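Local coordinates for methyltransferase-like protein (Saccharopolyspora spinosa, PDB 4PNE) that catalyses a [4+2] cycloaddition in spinosyn biosynthesis, using a methyltransferase-like fold that binds S-adenosyl-L-homocysteine, at residues V39-M42 with Y43-T47; M167-L170 with L171-E175; V128-A131 with A132-R136. All blocks are in the same frame, centred on the assembly; numbering follows the deposited sequence.

Overall arrangement
Contacts 1 and 2 meet at S-adenosyl-L-homocysteine, whereas contact 3 lies farther out along a helix that borders the same pocket. The centres of contacts 1 and 2 are about 14 Å apart, and they are joined by a probable hydrogen bond of 2.5 Å between Tyr43 OH and Glu172 OE2, beside the ligand sulfur. Contact 3 has its centre about 16 Å from that of contact 1 and touches it where Ile130 CD1 packs on Thr47 CG2, at 3.3 Å. Contacts 2 and 3 do not touch: their nearest atoms are about 13 Å apart, although both belong to the methyltransferase domain.

Contact 1. Residues V39-M42 with Y43-T47; sequences VGQM and YDLVT. With SAH (S-adenosyl-L-homocysteine), chain C.
The phenol ring of Tyr43 has the ribose of S-adenosyl-L-homocysteine over one face and Val39 at its edge. The ligand atom C3' stands 3.8 Å above the ring plane, displaced toward the rim, while Val39 CG1 lies in that plane, 3.9 Å from Tyr43 CD2. Both residues belong to helix 36-54, which borders the ligand pocket of this class I methyltransferase-like fold. They are one helical turn apart, and their side chains run side by side, pointing the same way. With its CG close to the backbone N (chi1 -85°), the tyrosine is swung back along the helix toward Val39. The same CG1 branch that meets the ring also touches the C8 corner of the adenine, 3.6 Å from C8 of the ligand, and so lies between base and phenol. At the far end of the ring, Tyr43 OH comes within 3.3 Å of the ligand sulfur SD; its hydrogen bond to Glu172 ties the phenol to the loop beyond.

Away from the ligand, the chain of Gln41 bends at chi2 and lays its amide beside Leu45, with Gln41 NE2 3.5 Å from Leu45 CG. That amide stands almost perpendicular to the carboxylate of Asp44, at 87°. The carboxylate itself is engaged elsewhere: Asp44 OD1 is hydrogen-bonded to Ser124 OG and to the backbone N of Val126, at the start of helix 125-138, a setting that would probably favour its charged form. Successive backbone bonds, from Tyr43 N to Val39 O through Val46 N to Met42 O, continue the i+4 to i pattern of the helix. The next carbonyl, Tyr43 O, accepts two bonds from opposite faces of its plane: Thr47 N at 3.0 Å, and Thr47 OG1 at 2.7 Å, which sits 35° out of that plane.

Contact 2. Residues M167-L170 with L171-E175; sequences MQSL and LEMSE. With SAH (S-adenosyl-L-homocysteine), chain C.
Met173 curls back against Ser169, its CG 3.5 Å from Ser169 O, and Glu172 CB lies equally close to the same oxygen, although the two side chains diverge from there. Beyond CG the methionine is fully extended and runs back past Ser169, bringing Met173 CE to 4.1 Å from Ser169 CB and 4.2 Å from Leu170 CD2. Its flank also meets the adenine, with Met173 CG 3.9 Å from N6 of S-adenosyl-L-homocysteine.

Glu172 is extended as well, but its carboxylate goes toward the ribose, where OE1 approaches C5' of the ligand at 3.2 Å and also lies close to C8, while OE2 turns to Tyr43 OH.

The turn follows strand 161-167, the fourth strand of the class I methyltransferase sheet, and includes a short 3-10 segment. Two backbone bonds hold it, Glu172 N to Ser169 O and Met173 N to Leu170 O, each donor standing well above the carbonyl plane, by 54° and 57°. Ser169 OG, hydrogen-bonded to Val99 O, ties the turn to the end of strand 95-99 and leaves Ser169 CB against the ribose oxygen O4'. At the strand end, Met167 O accepts a hydrogen bond of 2.9 Å from the amino N of the ligand.

Contact 3. Residues V128-A131 with A132-R136; sequences VAIA and ADCAR
Helix 125-138, the crossover helix of the beta-alpha-beta unit that links strands 117-122 and 144-148, holds this contact along two of its turns in a Rossmann-like fold. Successive bonds from residue i+4 to residue i, from Ala132 N to Val128 O through Ala135 N to Ala131 O, mark regular alpha-helix.

On the outer side, polar groups close over the backbone. Ala129 O, already bonded by Asp133 N, also accepts a bond of 2.8 Å from a water oxygen, and the same water donates to Asp133 OD1 at 2.5 Å, bridging carbonyl and carboxylate across one turn. Asp133 OD1 is gripped a second time by Arg136 NH1, 2.7 Å away, in a salt bridge between residues three apart. The two groups are turned against each other: the carboxylate oxygen lies nearly in the guanidinium plane, whereas NH1 comes from well above the carboxylate plane, 64° out of it. Folding back this way also places Asp133 O 3.4 Å above the guanidinium plane of Arg136, offset toward its rim. Both charged residues touch a crystal neighbour as well.

Ile130 and Cys134 pack along another side of the helix. The CG2 branch of the isoleucine reaches Cys134 SG at 4.1 Å, and both side chains rest on Pro57. Beside Thr47, Ile130 also meets Asn51 of helix 36-54. Cys134 and Ala135 lie against Leu108 of helix 105-113, while Val128 touches Cys148 and Ala131 touches Phe146, both of strand 144-148.

Contact 1. Residues V39-M42 with Y43-T47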
ATOM      1  N   VAL A  39     -10.171  -8.522   6.105  1.00 17.50           N
ATOM      2  CA  VAL A  39      -9.061  -8.157   5.262  1.00 17.58           C
ATOM      3  C   VAL A  39      -7.802  -8.883   5.754  1.00 12.34           C
ATOM      4  O   VAL A  39      -7.063  -9.438   4.945  1.00 13.25           O
ATOM      5  CB  VAL A  39      -8.845  -6.628   5.246  1.00 12.93           C
ATOM      6  CG1 VAL A  39      -7.580  -6.286   4.475  1.00 17.66           C
ATOM      7  CG2 VAL A  39     -10.040  -5.954   4.616  1.00 17.96           C
ATOM      8  N   GLY A  40      -7.551  -8.905   7.060  1.00 15.38           N
ATOM      9  CA  GLY A  40      -6.373  -9.593   7.571  1.00 14.06           C
ATOM     10  C   GLY A  40      -6.392 -11.076   7.204  1.00 15.07           C
ATOM     11  O   GLY A  40      -5.384 -11.658   6.825  1.00 13.75           O
ATOM     12  N   GLN A  41      -7.565 -11.673   7.305  1.00 14.86           N
ATOM     13  CA  GLN A  41      -7.732 -13.082   6.962  1.00 15.93           C
ATOM     14  C   GLN A  41      -7.426 -13.327   5.481  1.00 16.03           C
ATOM     15  O   GLN A  41      -6.766 -14.312   5.130  1.00 14.78           O
ATOM     16  CB  GLN A  41      -9.166 -13.524   7.310  1.00 15.07           C
ATOM     17  CG  GLN A  41      -9.561 -14.954   6.949  1.00 25.16           C
ATOM     18  CD  GLN A  41      -8.627 -16.005   7.516  1.00 37.59           C
ATOM     19  OE1 GLN A  41      -8.066 -15.835   8.602  1.00 49.53           O
ATOM     20  NE2 GLN A  41      -8.488 -17.118   6.802  1.00 33.34           N
ATOM     21  N   MET A  42      -7.879 -12.419   4.624  1.00 14.13           N
ATOM     22  CA  MET A  42      -7.649 -12.588   3.202  1.00 12.97           C
ATOM     23  C   MET A  42      -6.156 -12.555   2.954  1.00 13.56           C
ATOM     24  O   MET A  42      -5.626 -13.390   2.245  1.00 14.52           O
ATOM     25  CB  MET A  42      -8.382 -11.522   2.393  1.00 13.83           C
ATOM     26  CG  MET A  42      -8.302 -11.701   0.870  1.00 18.61           C
ATOM     27  SD  MET A  42      -8.723 -13.340   0.167  1.00 28.75           S
ATOM     28  CE  MET A  42      -8.236 -13.173  -1.549  1.00 24.90           C
ATOM     29  N   TYR A  43      -5.467 -11.592   3.555  1.00 11.61           N
ATOM     30  CA  TYR A  43      -4.010 -11.531   3.374  1.00 14.02           C
ATOM     31  C   TYR A  43      -3.309 -12.710   4.029  1.00 15.38           C
ATOM     32  O   TYR A  43      -2.277 -13.185   3.536  1.00 17.01           O
ATOM     33  CB  TYR A  43      -3.461 -10.200   3.914  1.00 13.02           C
ATOM     34  CG  TYR A  43      -3.550  -9.103   2.889  1.00 14.77           C
ATOM     35  CD1 TYR A  43      -2.695  -9.095   1.790  1.00 15.57           C
ATOM     36  CD2 TYR A  43      -4.501  -8.095   2.992  1.00 13.88           C
ATOM     37  CE1 TYR A  43      -2.773  -8.126   0.847  1.00 15.06           C
ATOM     38  CE2 TYR A  43      -4.591  -7.102   2.006  1.00 13.65           C
ATOM     39  CZ  TYR A  43      -3.713  -7.149   0.949  1.00 15.48           C
ATOM     40  OH  TYR A  43      -3.747  -6.207  -0.039  1.00 14.10           O
ATOM     41  N   ASP A  44      -3.863 -13.213   5.125  1.00 13.87           N
ATOM     42  CA  ASP A  44      -3.287 -14.420   5.758  1.00 14.02           C
ATOM     43  C   ASP A  44      -3.270 -15.585   4.738  1.00 15.99           C
ATOM     44  O   ASP A  44      -2.310 -16.376   4.675  1.00 15.20           O
ATOM     45  CB  ASP A  44      -4.069 -14.840   7.015  1.00 15.32           C
ATOM     46  CG  ASP A  44      -3.816 -13.939   8.231  1.00 19.44           C
ATOM     47  OD1 ASP A  44      -2.844 -13.152   8.268  1.00 14.53           O
ATOM     48  OD2 ASP A  44      -4.624 -14.038   9.165  1.00 21.78           O
ATOM     49  N   LEU A  45      -4.364 -15.685   3.994  1.00 14.23           N
ATOM     50  CA  LEU A  45      -4.545 -16.735   3.014  1.00 13.49           C
ATOM     51  C   LEU A  45      -3.709 -16.549   1.761  1.00 16.35           C
ATOM     52  O   LEU A  45      -3.166 -17.520   1.259  1.00 20.49           O
ATOM     53  CB  LEU A  45      -6.017 -16.847   2.624  1.00 19.19           C
ATOM     54  CG  LEU A  45      -6.925 -17.396   3.714  1.00 18.97           C
ATOM     55  CD1 LEU A  45      -8.393 -17.288   3.284  1.00 28.71           C
ATOM     56  CD2 LEU A  45      -6.545 -18.821   4.047  1.00 24.27           C
ATOM     57  N   VAL A  46      -3.614 -15.328   1.248  1.00 14.84           N
ATOM     58  CA  VAL A  46      -2.986 -15.083  -0.048  1.00 16.09           C
ATOM     59  C   VAL A  46      -1.478 -14.876   0.062  1.00 19.56           C
ATOM     60  O   VAL A  46      -0.753 -15.033  -0.906  1.00 16.90           O
ATOM     61  CB  VAL A  46      -3.627 -13.848  -0.756  1.00 18.56           C
ATOM     62  CG1 VAL A  46      -3.105 -12.563  -0.203  1.00 20.96           C
ATOM     63  CG2 VAL A  46      -3.339 -13.893  -2.249  1.00 23.89           C
ATOM     64  N   THR A  47      -0.984 -14.595   1.263  1.00 21.19           N
ATOM     65  CA  THR A  47       0.443 -14.326   1.427  1.00 20.29           C
ATOM     66  C   THR A  47       1.388 -15.376   0.871  1.00 16.16           C
ATOM     67  O   THR A  47       2.331 -15.012   0.144  1.00 19.59           O
ATOM     68  CB  THR A  47       0.771 -14.139   2.922  1.00 24.92           C
ATOM     69  OG1 THR A  47       0.346 -12.844   3.305  1.00 22.31           O
ATOM     70  CG2 THR A  47       2.266 -14.245   3.189  1.00 24.13           C
TER
HETATM   71  N   SAH C 301       2.135  -1.006   1.904  1.00 14.33           N
HETATM   72  CA  SAH C 301       2.459  -2.406   1.609  1.00 14.15           C
HETATM   73  CB  SAH C 301       1.244  -3.323   1.501  1.00 12.04           C
HETATM   74  CG  SAH C 301       0.053  -2.854   0.703  1.00 15.82           C
HETATM   75  SD  SAH C 301      -1.174  -4.162   0.561  1.00 13.88           S
HETATM   76  C   SAH C 301       3.272  -2.470   0.346  1.00 15.95           C
HETATM   77  O   SAH C 301       3.893  -3.484   0.082  1.00 14.49           O
HETATM   78  OXT SAH C 301       3.375  -1.464  -0.362  1.00 12.84           O
HETATM   79  C5' SAH C 301      -2.387  -3.472   1.717  1.00 13.54           C
HETATM   80  C4' SAH C 301      -1.961  -3.549   3.175  1.00 13.18           C
HETATM   81  O4' SAH C 301      -2.859  -2.788   3.973  1.00 13.04           O
HETATM   82  C3' SAH C 301      -1.985  -4.950   3.760  1.00 13.27           C
HETATM   83  O3' SAH C 301      -0.773  -5.093   4.476  1.00 13.01           O
HETATM   84  C2' SAH C 301      -3.203  -4.947   4.670  1.00 12.47           C
HETATM   85  O2' SAH C 301      -3.195  -5.864   5.762  1.00 14.47           O
HETATM   86  C1' SAH C 301      -3.208  -3.492   5.136  1.00 11.84           C
HETATM   87  N9  SAH C 301      -4.511  -3.076   5.689  1.00 12.01           N
HETATM   88  C8  SAH C 301      -5.764  -3.212   5.188  1.00 17.45           C
HETATM   89  N7  SAH C 301      -6.664  -2.719   6.069  1.00 13.74           N
HETATM   90  C5  SAH C 301      -5.980  -2.280   7.144  1.00 11.02           C
HETATM   91  C6  SAH C 301      -6.371  -1.710   8.338  1.00 15.50           C
HETATM   92  N6  SAH C 301      -7.645  -1.466   8.607  1.00 16.07           N
HETATM   93  N1  SAH C 301      -5.431  -1.351   9.235  1.00 11.53           N
HETATM   94  C2  SAH C 301      -4.090  -1.567   8.992  1.00 13.25           C
HETATM   95  N3  SAH C 301      -3.694  -2.176   7.836  1.00 14.60           N
HETATM   96  C4  SAH C 301      -4.632  -2.497   6.916  1.00 11.18           C

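Contact 2. Residues M167-L170 with L171-E175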
ATOM      1  N   MET A 167       0.714   3.122   1.323  1.00 10.37           N
ATOM      2  CA  MET A 167       0.955   2.609  -0.013  1.00 11.23           C
ATOM      3  C   MET A 167      -0.013   1.488  -0.275  1.00 11.85           C
ATOM      4  O   MET A 167       0.186   0.387   0.211  1.00 11.51           O
ATOM      5  CB  MET A 167       2.406   2.164  -0.153  1.00 10.64           C
ATOM      6  CG  MET A 167       3.401   3.286  -0.342  1.00 16.64           C
ATOM      7  SD  MET A 167       5.068   2.715  -0.848  1.00 23.60           S
ATOM      8  CE  MET A 167       5.678   2.436   0.794  1.00 21.97           C
ATOM      9  N   GLN A 168      -1.097   1.849  -0.974  1.00 11.58           N
ATOM     10  CA  GLN A 168      -2.209   0.983  -1.357  1.00 12.61           C
ATOM     11  C   GLN A 168      -2.884   0.291  -0.167  1.00 12.43           C
ATOM     12  O   GLN A 168      -3.190  -0.906  -0.192  1.00 14.61           O
ATOM     13  CB  GLN A 168      -1.768  -0.043  -2.404  1.00 11.34           C
ATOM     14  CG  GLN A 168      -1.625   0.538  -3.761  1.00 12.44           C
ATOM     15  CD  GLN A 168      -1.096  -0.468  -4.771  1.00 10.99           C
ATOM     16  OE1 GLN A 168      -0.085  -0.220  -5.424  1.00  9.93           O
ATOM     17  NE2 GLN A 168      -1.723  -1.630  -4.839  1.00 13.19           N
ATOM     18  N   SER A 169      -3.091   1.046   0.904  1.00  9.61           N
ATOM     19  CA  SER A 169      -3.804   0.509   2.062  1.00 11.13           C
ATOM     20  C   SER A 169      -5.148   1.192   2.354  1.00 11.32           C
ATOM     21  O   SER A 169      -6.071   0.533   2.811  1.00 14.45           O
ATOM     22  CB  SER A 169      -2.911   0.573   3.290  1.00 12.13           C
ATOM     23  OG  SER A 169      -2.586   1.909   3.563  1.00 11.98           O
ATOM     24  N   LEU A 170      -5.291   2.493   2.086  1.00 10.53           N
ATOM     25  CA  LEU A 170      -6.509   3.189   2.505  1.00 14.23           C
ATOM     26  C   LEU A 170      -7.763   2.638   1.844  1.00 14.55           C
ATOM     27  O   LEU A 170      -8.816   2.562   2.468  1.00 14.99           O
ATOM     28  CB  LEU A 170      -6.390   4.695   2.201  1.00 15.16           C
ATOM     29  CG  LEU A 170      -5.342   5.462   3.003  1.00 13.17           C
ATOM     30  CD1 LEU A 170      -5.271   6.890   2.566  1.00 16.15           C
ATOM     31  CD2 LEU A 170      -5.677   5.391   4.481  1.00 21.61           C
ATOM     32  N   LEU A 171      -7.684   2.243   0.584  1.00 13.47           N
ATOM     33  CA  LEU A 171      -8.903   1.824  -0.086  1.00 16.80           C
ATOM     34  C   LEU A 171      -9.363   0.426   0.336  1.00 18.03           C
ATOM     35  O   LEU A 171     -10.485   0.033   0.060  1.00 17.74           O
ATOM     36  CB  LEU A 171      -8.733   1.903  -1.599  1.00 14.57           C
ATOM     37  CG  LEU A 171      -8.669   3.320  -2.169  1.00 12.30           C
ATOM     38  CD1 LEU A 171      -8.637   3.249  -3.682  1.00 17.57           C
ATOM     39  CD2 LEU A 171      -9.865   4.181  -1.754  1.00 17.13           C
ATOM     40  N   GLU A 172      -8.530  -0.284   1.081  1.00 15.27           N
ATOM     41  CA  GLU A 172      -8.928  -1.577   1.647  1.00 16.06           C
ATOM     42  C   GLU A 172      -9.721  -1.461   2.927  1.00 16.04           C
ATOM     43  O   GLU A 172     -10.224  -2.451   3.439  1.00 20.11           O
ATOM     44  CB  GLU A 172      -7.701  -2.432   1.932  1.00 15.98           C
ATOM     45  CG  GLU A 172      -7.025  -2.837   0.673  1.00 18.81           C
ATOM     46  CD  GLU A 172      -5.922  -3.840   0.882  1.00 18.99           C
ATOM     47  OE1 GLU A 172      -5.521  -4.105   2.036  1.00 17.58           O
ATOM     48  OE2 GLU A 172      -5.485  -4.375  -0.132  1.00 18.99           O
ATOM     49  N   MET A 173      -9.807  -0.266   3.471  1.00 16.25           N
ATOM     50  CA  MET A 173     -10.404  -0.102   4.775  1.00 18.09           C
ATOM     51  C   MET A 173     -11.897   0.126   4.691  1.00 16.78           C
ATOM     52  O   MET A 173     -12.354   0.754   3.752  1.00 16.47           O
ATOM     53  CB  MET A 173      -9.717   1.039   5.484  1.00 17.92           C
ATOM     54  CG  MET A 173      -8.230   0.807   5.493  1.00 22.92           C
ATOM     55  SD  MET A 173      -7.387   2.032   6.450  1.00 19.90           S
ATOM     56  CE  MET A 173      -5.680   1.517   6.208  1.00 14.45           C
ATOM     57  N   SER A 174     -12.652  -0.360   5.674  1.00 19.86           N
ATOM     58  CA  SER A 174     -14.104  -0.229   5.604  1.00 20.38           C
ATOM     59  C   SER A 174     -14.486   1.239   5.671  1.00 19.47           C
ATOM     60  O   SER A 174     -15.398   1.671   4.986  1.00 21.42           O
ATOM     61  CB  SER A 174     -14.793  -1.032   6.712  1.00 25.58           C
ATOM     62  OG  SER A 174     -14.404  -0.616   8.006  1.00 24.47           O
ATOM     63  N   GLU A 175     -13.752   2.009   6.466  1.00 16.18           N
ATOM     64  CA  GLU A 175     -14.018   3.436   6.650  1.00 20.85           C
ATOM     65  C   GLU A 175     -12.720   4.224   6.480  1.00 18.39           C
ATOM     66  O   GLU A 175     -12.051   4.543   7.469  1.00 15.86           O
ATOM     67  CB  GLU A 175     -14.617   3.694   8.032  1.00 24.71           C
ATOM     68  CG  GLU A 175     -15.995   3.095   8.236  1.00 32.43           C
ATOM     69  CD  GLU A 175     -16.487   3.248   9.666  1.00 48.30           C
ATOM     70  OE1 GLU A 175     -16.821   4.386  10.064  1.00 55.61           O
ATOM     71  OE2 GLU A 175     -16.530   2.232  10.397  1.00 49.46           O
TER
HETATM   72  N   SAH C 301       2.135  -1.006   1.904  1.00 14.33           N
HETATM   73  CA  SAH C 301       2.459  -2.406   1.609  1.00 14.15           C
HETATM   74  CB  SAH C 301       1.244  -3.323   1.501  1.00 12.04           C
HETATM   75  CG  SAH C 301       0.053  -2.854   0.703  1.00 15.82           C
HETATM   76  SD  SAH C 301      -1.174  -4.162   0.561  1.00 13.88           S
HETATM   77  C   SAH C 301       3.272  -2.470   0.346  1.00 15.95           C
HETATM   78  O   SAH C 301       3.893  -3.484   0.082  1.00 14.49           O
HETATM   79  OXT SAH C 301       3.375  -1.464  -0.362  1.00 12.84           O
HETATM   80  C5' SAH C 301      -2.387  -3.472   1.717  1.00 13.54           C
HETATM   81  C4' SAH C 301      -1.961  -3.549   3.175  1.00 13.18           C
HETATM   82  O4' SAH C 301      -2.859  -2.788   3.973  1.00 13.04           O
HETATM   83  C3' SAH C 301      -1.985  -4.950   3.760  1.00 13.27           C
HETATM   84  O3' SAH C 301      -0.773  -5.093   4.476  1.00 13.01           O
HETATM   85  C2' SAH C 301      -3.203  -4.947   4.670  1.00 12.47           C
HETATM   86  O2' SAH C 301      -3.195  -5.864   5.762  1.00 14.47           O
HETATM   87  C1' SAH C 301      -3.208  -3.492   5.136  1.00 11.84           C
HETATM   88  N9  SAH C 301      -4.511  -3.076   5.689  1.00 12.01           N
HETATM   89  C8  SAH C 301      -5.764  -3.212   5.188  1.00 17.45           C
HETATM   90  N7  SAH C 301      -6.664  -2.719   6.069  1.00 13.74           N
HETATM   91  C5  SAH C 301      -5.980  -2.280   7.144  1.00 11.02           C
HETATM   92  C6  SAH C 301      -6.371  -1.710   8.338  1.00 15.50           C
HETATM   93  N6  SAH C 301      -7.645  -1.466   8.607  1.00 16.07           N
HETATM   94  N1  SAH C 301      -5.431  -1.351   9.235  1.00 11.53           N
HETATM   95  C2  SAH C 301      -4.090  -1.567   8.992  1.00 13.25           C
HETATM   96  N3  SAH C 301      -3.694  -2.176   7.836  1.00 14.60           N
HETATM   97  C4  SAH C 301      -4.632  -2.497   6.916  1.00 11.18           C

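Contact 3. Residues V128-A131 with A132-R136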
ATOM      1  N   VAL A 128       2.612  -9.742   9.892  1.00 11.09           N
ATOM      2  CA  VAL A 128       3.378  -9.328  11.050  1.00 11.65           C
ATOM      3  C   VAL A 128       4.526 -10.282  11.292  1.00 13.41           C
ATOM      4  O   VAL A 128       5.694  -9.874  11.424  1.00 11.23           O
ATOM      5  CB  VAL A 128       2.493  -9.239  12.317  1.00 13.70           C
ATOM      6  CG1 VAL A 128       3.357  -9.022  13.575  1.00 11.26           C
ATOM      7  CG2 VAL A 128       1.473  -8.138  12.137  1.00 14.61           C
ATOM      8  N   ALA A 129       4.203 -11.573  11.316  1.00 11.87           N
ATOM      9  CA  ALA A 129       5.204 -12.583  11.576  1.00 11.71           C
ATOM     10  C   ALA A 129       6.312 -12.631  10.523  1.00  7.92           C
ATOM     11  O   ALA A 129       7.486 -12.720  10.857  1.00 13.27           O
ATOM     12  CB  ALA A 129       4.527 -13.963  11.685  1.00 13.08           C
ATOM     13  N   ILE A 130       5.940 -12.546   9.246  1.00 10.02           N
ATOM     14  CA  ILE A 130       6.920 -12.563   8.161  1.00 11.75           C
ATOM     15  C   ILE A 130       7.800 -11.316   8.219  1.00 10.88           C
ATOM     16  O   ILE A 130       9.031 -11.390   8.049  1.00 11.96           O
ATOM     17  CB  ILE A 130       6.224 -12.677   6.760  1.00 12.86           C
ATOM     18  CG1 ILE A 130       5.608 -14.071   6.582  1.00 14.90           C
ATOM     19  CG2 ILE A 130       7.205 -12.347   5.626  1.00 13.23           C
ATOM     20  CD1 ILE A 130       4.839 -14.255   5.312  1.00 20.18           C
ATOM     21  N   ALA A 131       7.172 -10.166   8.416  1.00 11.72           N
ATOM     22  CA  ALA A 131       7.872  -8.899   8.471  1.00 12.32           C
ATOM     23  C   ALA A 131       8.900  -8.894   9.612  1.00 13.40           C
ATOM     24  O   ALA A 131      10.055  -8.482   9.444  1.00 13.07           O
ATOM     25  CB  ALA A 131       6.882  -7.769   8.651  1.00 11.54           C
ATOM     26  N   ALA A 132       8.472  -9.334  10.781  1.00 13.23           N
ATOM     27  CA  ALA A 132       9.384  -9.350  11.941  1.00 12.56           C
ATOM     28  C   ALA A 132      10.562 -10.314  11.715  1.00 14.75           C
ATOM     29  O   ALA A 132      11.701 -10.013  12.071  1.00 14.00           O
ATOM     30  CB  ALA A 132       8.621  -9.693  13.209  1.00 13.63           C
ATOM     31  N   ASP A 133      10.308 -11.481  11.121  1.00 13.67           N
ATOM     32  CA  ASP A 133      11.389 -12.413  10.815  1.00 15.95           C
ATOM     33  C   ASP A 133      12.371 -11.848   9.812  1.00 13.14           C
ATOM     34  O   ASP A 133      13.555 -12.056   9.926  1.00 14.03           O
ATOM     35  CB  ASP A 133      10.839 -13.713  10.226  1.00 16.17           C
ATOM     36  CG  ASP A 133      10.409 -14.712  11.268  1.00 27.61           C
ATOM     37  OD1 ASP A 133      10.476 -14.420  12.481  1.00 28.76           O
ATOM     38  OD2 ASP A 133       9.975 -15.812  10.841  1.00 29.68           O
ATOM     39  N   CYS A 134      11.848 -11.187   8.785  1.00 13.75           N
ATOM     40  CA  CYS A 134      12.682 -10.545   7.767  1.00 11.55           C
ATOM     41  C   CYS A 134      13.561  -9.462   8.400  1.00 13.36           C
ATOM     42  O   CYS A 134      14.730  -9.323   8.052  1.00 14.71           O
ATOM     43  CB  CYS A 134      11.817  -9.934   6.693  1.00 12.06           C
ATOM     44  SG  CYS A 134      11.155 -11.102   5.538  1.00 21.98           S
ATOM     45  N   ALA A 135      12.988  -8.698   9.313  1.00 14.53           N
ATOM     46  CA  ALA A 135      13.760  -7.682  10.037  1.00 13.66           C
ATOM     47  C   ALA A 135      14.949  -8.295  10.767  1.00 12.57           C
ATOM     48  O   ALA A 135      16.061  -7.749  10.755  1.00 14.80           O
ATOM     49  CB  ALA A 135      12.888  -6.958  11.014  1.00 14.21           C
ATOM     50  N   ARG A 136      14.694  -9.432  11.415  1.00 13.49           N
ATOM     51  CA  ARG A 136      15.735 -10.148  12.131  1.00 16.31           C
ATOM     52  C   ARG A 136      16.803 -10.647  11.158  1.00 15.01           C
ATOM     53  O   ARG A 136      18.012 -10.447  11.341  1.00 14.76           O
ATOM     54  CB  ARG A 136      15.134 -11.342  12.887  1.00 15.41           C
ATOM     55  CG  ARG A 136      16.179 -12.154  13.651  1.00 17.58           C
ATOM     56  CD  ARG A 136      15.672 -13.527  14.037  1.00 14.76           C
ATOM     57  NE  ARG A 136      15.406 -14.253  12.803  1.00 27.49           N
ATOM     58  CZ  ARG A 136      14.205 -14.570  12.330  1.00 29.10           C
ATOM     59  NH1 ARG A 136      13.090 -14.303  13.013  1.00 27.60           N
ATOM     60  NH2 ARG A 136      14.127 -15.199  11.165  1.00 30.76           N
TER
HETATM   61  O   HOH W   1       8.284 -13.584  13.369  1.00 17.22           O